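Local coordinates for tyrosine specific protein phosphatase (Trypanosoma cruzi, PDB 4AZ1) that probably removes phosphate groups from phosphotyrosine residues of proteins, as other members of the protein tyrosine phosphatase family do, at residues A106-K111 with L174-A179. Residues are numbered along the deposited sequence; the frame is centred on the assembly and turned at random.
Sequences AMLYEK and LILQRA
The Tyr109 ring packs between Leu176 and Arg178 of 174-179, meeting Leu176 at its CD1/CE1 edge and Arg178 over one face, where helix 101-110 lies across the mixed beta-sheet of the protein tyrosine phosphatase fold. The axes of 106-110 and 174-177 pass 8.9 Å apart at 89°. Tyr109 CG is anti to the backbone N (chi1 -176°), and the side chains of Tyr109 and Leu176 run past each other in opposite directions: Tyr109 CD1 lies 3.9 Å from Leu176 CB, and Leu176 O sits near the ring plane at the CE1 edge. On the face, Arg178 CG stands 3.9 Å from the ring centroid in a CH-pi contact, displaced toward the CE2 rim, and Arg178 CD lies beyond the CD2-CE2 rim, 3.6 Å from Tyr109 CE2. The Tyr109 hydroxyl is hydrogen-bonded to Pro182 O, which anchors the far end of the ring, while Lys112 adds a cation-pi contact. Next along the helix, Leu108 CB meets Leu176 CD1 at 3.6 Å, and both leucines also touch Phe186 of the adjacent strand 184-191, continuing the apolar layer between helix and sheet. Beyond the ring the arginine chain bends at chi3, and its guanidinium, turned 60° from the ring plane, meets Ala106 CB edge-on, with Arg178 NH1 3.9 Å from that methyl.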
ATOM      1  N   ALA A 106       2.969  -8.326   1.568  1.00 36.77           N
ATOM      2  CA  ALA A 106       3.182  -9.099   2.787  1.00 36.91           C
ATOM      3  C   ALA A 106       2.801 -10.557   2.560  1.00 38.81           C
ATOM      4  O   ALA A 106       3.461 -11.474   3.069  1.00 42.11           O
ATOM      5  CB  ALA A 106       2.371  -8.524   3.936  1.00 43.90           C
ATOM      6  N   MET A 107       1.714 -10.758   1.819  1.00 45.30           N
ATOM      7  CA  MET A 107       1.271 -12.095   1.449  1.00 42.76           C
ATOM      8  C   MET A 107       2.344 -12.788   0.630  1.00 38.20           C
ATOM      9  O   MET A 107       2.713 -13.919   0.940  1.00 41.13           O
ATOM     10  CB  MET A 107      -0.038 -12.039   0.656  1.00 40.81           C
ATOM     11  CG  MET A 107      -0.580 -13.410   0.250  1.00 43.78           C
ATOM     12  SD  MET A 107       0.067 -14.001  -1.345  1.00 46.72           S
ATOM     13  CE  MET A 107      -0.343 -12.585  -2.384  1.00 46.19           C
ATOM     14  N   LEU A 108       2.844 -12.109  -0.406  1.00 33.66           N
ATOM     15  CA  LEU A 108       3.880 -12.681  -1.259  1.00 37.83           C
ATOM     16  C   LEU A 108       5.060 -13.100  -0.407  1.00 43.86           C
ATOM     17  O   LEU A 108       5.660 -14.161  -0.620  1.00 42.69           O
ATOM     18  CB  LEU A 108       4.364 -11.660  -2.283  1.00 40.15           C
ATOM     19  CG  LEU A 108       3.375 -11.254  -3.360  1.00 40.94           C
ATOM     20  CD1 LEU A 108       4.046 -10.285  -4.325  1.00 30.35           C
ATOM     21  CD2 LEU A 108       2.902 -12.526  -4.073  1.00 37.14           C
ATOM     22  N   TYR A 109       5.375 -12.259   0.574  1.00 46.95           N
ATOM     23  CA  TYR A 109       6.545 -12.463   1.399  1.00 38.28           C
ATOM     24  C   TYR A 109       6.363 -13.601   2.394  1.00 43.27           C
ATOM     25  O   TYR A 109       7.215 -14.482   2.491  1.00 46.40           O
ATOM     26  CB  TYR A 109       6.913 -11.176   2.143  1.00 39.03           C
ATOM     27  CG  TYR A 109       8.176 -11.330   2.944  1.00 46.09           C
ATOM     28  CD1 TYR A 109       9.425 -11.233   2.332  1.00 43.76           C
ATOM     29  CD2 TYR A 109       8.131 -11.603   4.307  1.00 54.06           C
ATOM     30  CE1 TYR A 109      10.592 -11.394   3.061  1.00 55.93           C
ATOM     31  CE2 TYR A 109       9.299 -11.762   5.046  1.00 61.09           C
ATOM     32  CZ  TYR A 109      10.521 -11.654   4.415  1.00 64.61           C
ATOM     33  OH  TYR A 109      11.680 -11.813   5.139  1.00 74.35           O
ATOM     34  N   GLU A 110       5.279 -13.559   3.160  1.00 44.01           N
ATOM     35  CA  GLU A 110       5.032 -14.576   4.180  1.00 48.56           C
ATOM     36  C   GLU A 110       4.784 -15.961   3.564  1.00 51.59           C
ATOM     37  O   GLU A 110       5.216 -16.978   4.114  1.00 56.77           O
ATOM     38  CB  GLU A 110       3.845 -14.175   5.068  1.00 57.32           C
ATOM     39  CG  GLU A 110       3.663 -15.064   6.304  1.00 80.31           C
ATOM     40  CD  GLU A 110       2.235 -15.556   6.469  1.00 95.12           C
ATOM     41  OE1 GLU A 110       1.306 -14.854   6.015  1.00 97.57           O
ATOM     42  OE2 GLU A 110       2.043 -16.650   7.046  1.00101.11           O
ATOM     43  N   LYS A 111       4.095 -15.993   2.423  1.00 48.43           N
ATOM     44  CA  LYS A 111       3.778 -17.257   1.762  1.00 55.51           C
ATOM     45  C   LYS A 111       4.892 -17.741   0.840  1.00 53.94           C
ATOM     46  O   LYS A 111       4.802 -18.847   0.299  1.00 49.17           O
ATOM     47  CB  LYS A 111       2.454 -17.156   0.989  1.00 43.38           C
ATOM     48  CG  LYS A 111       1.246 -17.055   1.895  1.00 43.23           C
ATOM     49  CD  LYS A 111       1.186 -18.261   2.816  1.00 49.43           C
ATOM     50  CE  LYS A 111       0.076 -18.130   3.844  1.00 62.28           C
ATOM     51  NZ  LYS A 111      -0.143 -19.418   4.600  1.00 69.01           N
ATOM     52  N   LEU A 174      12.466  -9.785  -8.780  1.00 39.12           N
ATOM     53  CA  LEU A 174      12.277  -8.884  -7.661  1.00 39.43           C
ATOM     54  C   LEU A 174      12.754  -9.504  -6.349  1.00 39.66           C
ATOM     55  O   LEU A 174      12.847 -10.732  -6.212  1.00 43.91           O
ATOM     56  CB  LEU A 174      10.790  -8.491  -7.578  1.00 34.74           C
ATOM     57  CG  LEU A 174      10.276  -7.705  -8.795  1.00 37.61           C
ATOM     58  CD1 LEU A 174       8.749  -7.661  -8.848  1.00 34.23           C
ATOM     59  CD2 LEU A 174      10.852  -6.278  -8.797  1.00 43.39           C
ATOM     60  N   ILE A 175      13.080  -8.645  -5.393  1.00 39.42           N
ATOM     61  CA  ILE A 175      13.452  -9.101  -4.064  1.00 38.96           C
ATOM     62  C   ILE A 175      12.599  -8.387  -3.022  1.00 36.75           C
ATOM     63  O   ILE A 175      12.608  -7.149  -2.939  1.00 40.71           O
ATOM     64  CB  ILE A 175      14.965  -8.874  -3.790  1.00 37.24           C
ATOM     65  CG1 ILE A 175      15.814  -9.616  -4.833  1.00 42.88           C
ATOM     66  CG2 ILE A 175      15.329  -9.350  -2.406  1.00 42.38           C
ATOM     67  CD1 ILE A 175      17.334  -9.410  -4.669  1.00 45.76           C
ATOM     68  N   LEU A 176      11.839  -9.157  -2.248  1.00 34.72           N
ATOM     69  CA  LEU A 176      11.065  -8.603  -1.139  1.00 37.95           C
ATOM     70  C   LEU A 176      11.849  -8.760   0.144  1.00 51.19           C
ATOM     71  O   LEU A 176      12.413  -9.838   0.401  1.00 46.24           O
ATOM     72  CB  LEU A 176       9.726  -9.327  -1.003  1.00 44.37           C
ATOM     73  CG  LEU A 176       8.574  -8.739  -1.807  1.00 48.63           C
ATOM     74  CD1 LEU A 176       7.376  -9.689  -1.820  1.00 42.64           C
ATOM     75  CD2 LEU A 176       8.197  -7.406  -1.202  1.00 50.29           C
ATOM     76  N   GLN A 177      11.896  -7.698   0.952  1.00 44.04           N
ATOM     77  CA  GLN A 177      12.581  -7.779   2.229  1.00 47.57           C
ATOM     78  C   GLN A 177      11.867  -7.018   3.356  1.00 55.27           C
ATOM     79  O   GLN A 177      11.309  -5.937   3.131  1.00 51.02           O
ATOM     80  CB  GLN A 177      14.022  -7.277   2.091  1.00 50.49           C
ATOM     81  CG  GLN A 177      14.942  -7.822   3.181  1.00 66.56           C
ATOM     82  CD  GLN A 177      16.382  -7.349   3.033  1.00 78.73           C
ATOM     83  OE1 GLN A 177      16.732  -6.677   2.058  1.00 85.71           O
ATOM     84  NE2 GLN A 177      17.222  -7.694   4.005  1.00 73.53           N
ATOM     85  N   ARG A 178      11.878  -7.606   4.556  1.00 49.38           N
ATOM     86  CA  ARG A 178      11.506  -6.914   5.791  1.00 55.90           C
ATOM     87  C   ARG A 178      12.785  -6.765   6.590  1.00 59.78           C
ATOM     88  O   ARG A 178      13.692  -7.590   6.461  1.00 63.77           O
ATOM     89  CB  ARG A 178      10.514  -7.725   6.637  1.00 54.46           C
ATOM     90  CG  ARG A 178       9.293  -8.258   5.906  1.00 62.44           C
ATOM     91  CD  ARG A 178       8.300  -8.885   6.888  1.00 68.52           C
ATOM     92  NE  ARG A 178       7.362  -7.895   7.412  1.00 74.23           N
ATOM     93  CZ  ARG A 178       6.107  -7.765   6.995  1.00 75.38           C
ATOM     94  NH1 ARG A 178       5.625  -8.570   6.060  1.00 75.01           N
ATOM     95  NH2 ARG A 178       5.327  -6.834   7.519  1.00 84.67           N
ATOM     96  N   ALA A 179      12.866  -5.734   7.423  1.00 65.06           N
ATOM     97  CA  ALA A 179      14.070  -5.521   8.225  1.00 66.75           C
ATOM     98  C   ALA A 179      14.349  -6.687   9.173  1.00 65.43           C
ATOM     99  O   ALA A 179      13.433  -7.221   9.809  1.00 66.71           O
ATOM    100  CB  ALA A 179      13.981  -4.217   8.995  1.00 71.83           C
TER